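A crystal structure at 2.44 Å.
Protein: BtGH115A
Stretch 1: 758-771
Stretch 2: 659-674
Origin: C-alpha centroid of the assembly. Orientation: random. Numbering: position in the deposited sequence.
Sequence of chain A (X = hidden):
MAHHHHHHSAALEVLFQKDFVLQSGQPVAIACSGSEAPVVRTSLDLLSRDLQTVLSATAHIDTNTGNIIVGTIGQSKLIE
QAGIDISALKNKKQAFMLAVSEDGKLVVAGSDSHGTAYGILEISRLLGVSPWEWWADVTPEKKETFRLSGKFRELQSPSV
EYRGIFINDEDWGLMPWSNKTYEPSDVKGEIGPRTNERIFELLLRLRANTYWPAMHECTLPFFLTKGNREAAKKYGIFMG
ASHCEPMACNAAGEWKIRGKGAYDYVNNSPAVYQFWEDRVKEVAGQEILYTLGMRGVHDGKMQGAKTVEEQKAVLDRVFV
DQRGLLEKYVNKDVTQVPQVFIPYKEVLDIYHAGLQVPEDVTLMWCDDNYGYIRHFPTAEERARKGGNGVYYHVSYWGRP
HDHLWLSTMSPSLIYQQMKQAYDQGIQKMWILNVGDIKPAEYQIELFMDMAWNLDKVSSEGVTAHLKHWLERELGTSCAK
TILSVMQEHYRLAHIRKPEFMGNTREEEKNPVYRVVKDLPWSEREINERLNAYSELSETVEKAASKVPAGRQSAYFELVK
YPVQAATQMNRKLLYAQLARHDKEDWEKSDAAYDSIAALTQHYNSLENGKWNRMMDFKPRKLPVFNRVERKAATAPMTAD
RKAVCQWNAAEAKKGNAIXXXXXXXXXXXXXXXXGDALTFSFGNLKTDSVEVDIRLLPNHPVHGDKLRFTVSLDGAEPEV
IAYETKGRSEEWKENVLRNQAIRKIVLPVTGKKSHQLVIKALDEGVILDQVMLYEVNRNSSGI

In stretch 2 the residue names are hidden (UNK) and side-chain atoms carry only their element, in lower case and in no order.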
# COMPACT_ATOMS: atom_id res chain seq x y z
N VAL A 758 19.86 30.69 2.74
CA VAL A 758 20.37 29.38 3.14
C VAL A 758 19.35 28.61 4.01
O VAL A 758 18.98 29.06 5.11
CB VAL A 758 21.78 29.51 3.78
CG1 VAL A 758 22.23 28.22 4.46
CG2 VAL A 758 22.79 29.94 2.72
N ILE A 759 18.89 27.47 3.48
CA ILE A 759 18.05 26.47 4.19
C ILE A 759 18.90 25.29 4.70
O ILE A 759 19.43 24.50 3.90
CB ILE A 759 16.87 25.97 3.30
CG1 ILE A 759 15.92 27.14 2.97
CG2 ILE A 759 16.09 24.86 3.99
CD1 ILE A 759 15.25 27.04 1.62
N LYS A 760 19.04 25.18 6.02
CA LYS A 760 19.84 24.11 6.63
C LYS A 760 18.96 23.09 7.38
O LYS A 760 18.08 23.48 8.15
CB LYS A 760 20.87 24.73 7.57
CG LYS A 760 21.89 23.73 8.11
CD LYS A 760 22.96 24.40 8.95
CE LYS A 760 23.68 23.36 9.77
NZ LYS A 760 25.03 23.83 10.22
N ALA A 761 19.22 21.80 7.18
CA ALA A 761 18.50 20.76 7.92
C ALA A 761 19.12 20.52 9.28
O ALA A 761 20.33 20.25 9.37
CB ALA A 761 18.50 19.46 7.14
N LEU A 762 18.29 20.56 10.33
CA LEU A 762 18.70 20.22 11.70
C LEU A 762 18.38 18.79 12.13
O LEU A 762 19.02 18.26 13.04
CB LEU A 762 18.07 21.20 12.71
CG LEU A 762 18.88 22.42 13.19
CD1 LEU A 762 19.77 23.03 12.11
CD2 LEU A 762 17.91 23.45 13.75
N ASP A 763 17.38 18.17 11.49
CA ASP A 763 16.98 16.80 11.83
C ASP A 763 17.08 15.90 10.62
O ASP A 763 17.32 16.38 9.49
CB ASP A 763 15.59 16.78 12.45
CG ASP A 763 15.52 17.59 13.73
OD1 ASP A 763 16.14 17.16 14.74
OD2 ASP A 763 14.88 18.66 13.73
N GLU A 764 16.90 14.60 10.87
CA GLU A 764 17.10 13.55 9.89
C GLU A 764 16.28 13.69 8.58
O GLU A 764 16.82 14.20 7.58
CB GLU A 764 16.95 12.17 10.54
CG GLU A 764 17.78 11.09 9.84
CD GLU A 764 18.39 10.08 10.81
OE1 GLU A 764 18.79 10.48 11.92
OE2 GLU A 764 18.49 8.89 10.45
N GLY A 765 15.01 13.29 8.58
CA GLY A 765 14.28 13.09 7.31
C GLY A 765 13.55 14.31 6.76
O GLY A 765 12.31 14.32 6.68
N VAL A 766 14.34 15.34 6.40
CA VAL A 766 13.84 16.66 5.97
C VAL A 766 13.83 16.66 4.46
O VAL A 766 14.89 16.50 3.82
CB VAL A 766 14.79 17.79 6.41
CG1 VAL A 766 14.43 19.13 5.78
CG2 VAL A 766 14.82 17.88 7.93
N ILE A 767 12.65 16.83 3.87
CA ILE A 767 12.61 16.71 2.42
C ILE A 767 11.96 17.95 1.86
O ILE A 767 10.77 18.19 2.10
CB ILE A 767 11.89 15.43 1.96
CG1 ILE A 767 12.69 14.21 2.38
CG2 ILE A 767 11.74 15.40 0.45
CD1 ILE A 767 11.82 13.11 2.93
N LEU A 768 12.77 18.72 1.13
CA LEU A 768 12.34 19.95 0.49
C LEU A 768 11.63 19.66 -0.82
O LEU A 768 12.07 18.82 -1.60
CB LEU A 768 13.52 20.91 0.28
CG LEU A 768 13.18 22.29 -0.33
CD1 LEU A 768 12.39 23.21 0.59
CD2 LEU A 768 14.43 22.99 -0.85
N ASP A 769 10.53 20.38 -1.05
CA ASP A 769 9.73 20.26 -2.27
C ASP A 769 9.81 21.55 -3.07
O ASP A 769 10.30 21.53 -4.18
CB ASP A 769 8.25 19.93 -1.95
CG ASP A 769 7.54 19.23 -3.09
OD1 ASP A 769 8.26 18.73 -3.96
OD2 ASP A 769 6.28 19.13 -3.12
N GLN A 770 9.33 22.66 -2.53
CA GLN A 770 9.35 23.94 -3.25
C GLN A 770 9.79 25.08 -2.36
O GLN A 770 9.74 24.98 -1.14
CB GLN A 770 7.99 24.26 -3.82
CG GLN A 770 7.52 23.22 -4.84
CD GLN A 770 6.07 23.41 -5.27
OE1 GLN A 770 5.15 23.34 -4.45
NE2 GLN A 770 5.87 23.65 -6.55
N VAL A 771 10.24 26.16 -2.98
CA VAL A 771 10.49 27.44 -2.33
C VAL A 771 9.94 28.53 -3.27
O VAL A 771 10.21 28.50 -4.47
CB VAL A 771 12.00 27.68 -2.09
CG1 VAL A 771 12.20 29.02 -1.40
CG2 VAL A 771 12.64 26.58 -1.24
N UNK A 659 17.62 13.93 -4.88
CA UNK A 659 16.23 13.85 -5.32
C UNK A 659 15.66 12.52 -4.85
O UNK A 659 16.32 11.50 -4.98
c UNK A 659 14.64 14.08 -7.26
c UNK A 659 16.09 13.92 -6.86
c UNK A 659 16.91 15.05 -7.46
N UNK A 660 14.45 12.57 -4.27
CA UNK A 660 13.62 11.38 -4.10
C UNK A 660 12.84 11.20 -5.43
O UNK A 660 11.94 12.00 -5.77
c UNK A 660 12.69 11.54 -2.90
s UNK A 660 13.52 12.11 -1.38
N UNK A 661 13.19 10.13 -6.15
CA UNK A 661 12.99 10.06 -7.62
C UNK A 661 11.80 10.77 -8.27
O UNK A 661 12.01 11.74 -8.99
c UNK A 661 13.66 7.18 -10.14
c UNK A 661 13.34 8.58 -9.67
o UNK A 661 12.96 6.69 -11.06
c UNK A 661 13.16 8.64 -8.16
o UNK A 661 14.58 6.56 -9.58
N UNK A 662 10.57 10.33 -8.08
CA UNK A 662 9.51 11.15 -8.74
C UNK A 662 8.63 11.93 -7.76
O UNK A 662 7.45 12.18 -8.03
N UNK A 663 9.21 12.26 -6.60
CA UNK A 663 8.43 12.74 -5.47
C UNK A 663 8.15 14.25 -5.53
O UNK A 663 8.98 15.00 -6.05
c UNK A 663 8.46 12.58 -2.84
c UNK A 663 7.28 11.66 -2.68
c UNK A 663 9.47 12.31 -1.74
c UNK A 663 9.13 12.32 -4.18
N UNK A 664 6.99 14.68 -5.00
CA UNK A 664 6.65 16.13 -4.85
C UNK A 664 5.87 16.76 -5.99
O UNK A 664 5.65 16.13 -7.01
N UNK A 665 5.45 18.03 -5.83
CA UNK A 665 4.56 18.72 -6.78
C UNK A 665 5.07 18.79 -8.24
O UNK A 665 4.29 18.73 -9.20
c UNK A 665 2.26 21.40 -5.24
o UNK A 665 -0.09 20.45 -2.56
c UNK A 665 1.19 21.51 -4.36
c UNK A 665 0.93 20.44 -3.48
c UNK A 665 4.26 20.13 -6.24
c UNK A 665 1.74 19.30 -3.49
c UNK A 665 3.08 20.24 -5.27
c UNK A 665 2.80 19.21 -4.37
N UNK A 666 6.38 18.90 -8.40
CA UNK A 666 6.96 18.84 -9.73
C UNK A 666 8.10 17.80 -9.80
O UNK A 666 9.11 18.02 -10.46
c UNK A 666 8.27 22.46 -9.30
c UNK A 666 8.28 20.94 -9.20
o UNK A 666 9.26 23.07 -8.80
c UNK A 666 7.38 20.24 -10.21
o UNK A 666 7.28 23.03 -9.86
N UNK A 667 7.89 16.67 -9.13
CA UNK A 667 8.75 15.47 -9.22
C UNK A 667 10.17 15.71 -8.87
O UNK A 667 11.02 14.89 -9.22
o UNK A 667 7.37 14.77 -11.11
c UNK A 667 8.69 14.81 -10.63
N UNK A 668 10.45 16.80 -8.16
CA UNK A 668 11.83 17.19 -7.80
C UNK A 668 12.11 17.39 -6.30
O UNK A 668 13.11 17.99 -5.95
c UNK A 668 12.32 19.13 -11.10
c UNK A 668 12.61 18.03 -10.09
c UNK A 668 12.31 18.54 -12.51
c UNK A 668 12.28 18.39 -8.63
n UNK A 668 12.45 19.56 -13.60
N UNK A 669 11.27 16.86 -5.41
CA UNK A 669 11.61 16.88 -3.98
C UNK A 669 12.95 16.17 -3.71
O UNK A 669 13.27 15.21 -4.40
c UNK A 669 10.49 16.29 -3.13
N UNK A 670 13.70 16.66 -2.70
CA UNK A 670 15.06 16.15 -2.39
C UNK A 670 15.39 16.19 -0.91
O UNK A 670 14.99 17.13 -0.23
c UNK A 670 16.12 16.92 -3.16
N UNK A 671 16.13 15.20 -0.42
CA UNK A 671 16.44 15.08 1.01
C UNK A 671 17.66 15.89 1.37
O UNK A 671 18.72 15.70 0.79
c UNK A 671 16.65 13.62 1.43
c UNK A 671 16.95 13.47 2.92
o UNK A 671 17.32 11.73 4.54
o UNK A 671 17.89 11.30 2.45
c UNK A 671 17.41 12.06 3.33
N UNK A 672 17.51 16.82 2.30
CA UNK A 672 18.68 17.53 2.83
C UNK A 672 19.04 16.79 4.09
O UNK A 672 18.24 16.76 5.03
c UNK A 672 19.66 19.72 3.58
c UNK A 672 17.08 21.01 2.25
c UNK A 672 18.39 19.01 3.14
c UNK A 672 17.76 19.69 1.93
N UNK A 673 20.21 16.18 4.09
CA UNK A 673 20.65 15.39 5.24
C UNK A 673 20.89 16.35 6.38
O UNK A 673 21.11 17.56 6.15
n UNK A 673 20.17 10.11 3.54
c UNK A 673 20.91 12.41 4.11
c UNK A 673 21.84 13.57 3.78
c UNK A 673 21.09 11.23 3.16
c UNK A 673 21.93 14.57 4.94
N UNK A 674 20.79 15.82 7.60
CA UNK A 674 21.05 16.54 8.85
C UNK A 674 22.38 17.29 8.73
O UNK A 674 23.35 16.73 8.23
c UNK A 674 21.49 15.60 13.81
n UNK A 674 21.16 14.70 14.95
c UNK A 674 20.95 15.10 12.47
c UNK A 674 21.10 16.17 11.41
c UNK A 674 21.11 15.55 10.03
O HOH W 1 8.92 18.89 -6.81

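Position 659 carries three carbons, one bearing the other two, and touches nothing on stretch 1: Val659. At 660 a single carbon ends in sulfur, which lies 4.2 Å from Ile767 CG2; this is Cys660, whose small, weakly polar thiol suits an apolar neighbour. Position 661 has three carbons, the third carrying two oxygens, and is exposed and out of reach: Glu661. Position 662 has no side-chain atoms, so it is Gly662, within a type I turn that runs from Cys660 to 663. Position 663 has four carbons forked at the second, and one terminal carbon comes within 4.4 Å of Ile767 CG2; Leu663 adds apolar cover.

Position 664 again lacks a side chain. With phi/psi of 93/174°, a CB would jam against the preceding carbonyl and fall 2.0 Å from Asp769 OD1: Gly664. At 665 one carbon leads to a six-carbon ring bearing an oxygen, which identifies Tyr665. Its ring lies obliquely near Gln770, with CD2 3.6 Å from OE1, while its backbone N donates to Asp769 OD2 at 3.0 Å.

Position 666, three carbons ending in two oxygens, is Glu666; its OE1 is 3.7 Å from Gln770 NE2. One carbon and one oxygen make 667 Ser667, which points away from stretch 1. Four carbons in a row ending in nitrogen make 668 Lys668, its end leading out at the exposed surface.

A lone carbon at 669 sits 3.4 Å from Asp769 OD1 and 3.9 Å from Ile767 CG2: Ala669, compact enough for this buried site. Another lone carbon marks 670 as Ala670, buried on the sheet face shared with Leu768. Position 671 has three carbons and a terminal pair of oxygens; its CB is 4.1 Å from Ile767 CG1. The charged end of Glu671 has an ionic partner in the amine at 673.

Position 672 has four carbons, forked at the first, with one arm two carbons long: Ile672. CG2 reaches Ala761 CB at 3.8 Å, and CD1 reaches Leu768 CB at 4.1 Å. Position 673, four carbons and a nitrogen, is Lys673, whose NZ bridges to Glu671 OE1 at 2.8 Å. The same chain at 674 is Lys674; its aliphatic CG lies 3.4 Å from Leu762 O.

The contact joins antiparallel strands through Ala670 N to Leu768 O (2.9 Å), Leu768 N to Ala670 O (3.1 Å) and Ile672 N to Val766 O (3.0 Å). Apolar packing supports this pairing, while Asp769 secures the preceding loop directly and through a water bound by Glu666 N and Lys668 N.

Stretch 2 (659-674) VCEGLGYESKAAEIKK
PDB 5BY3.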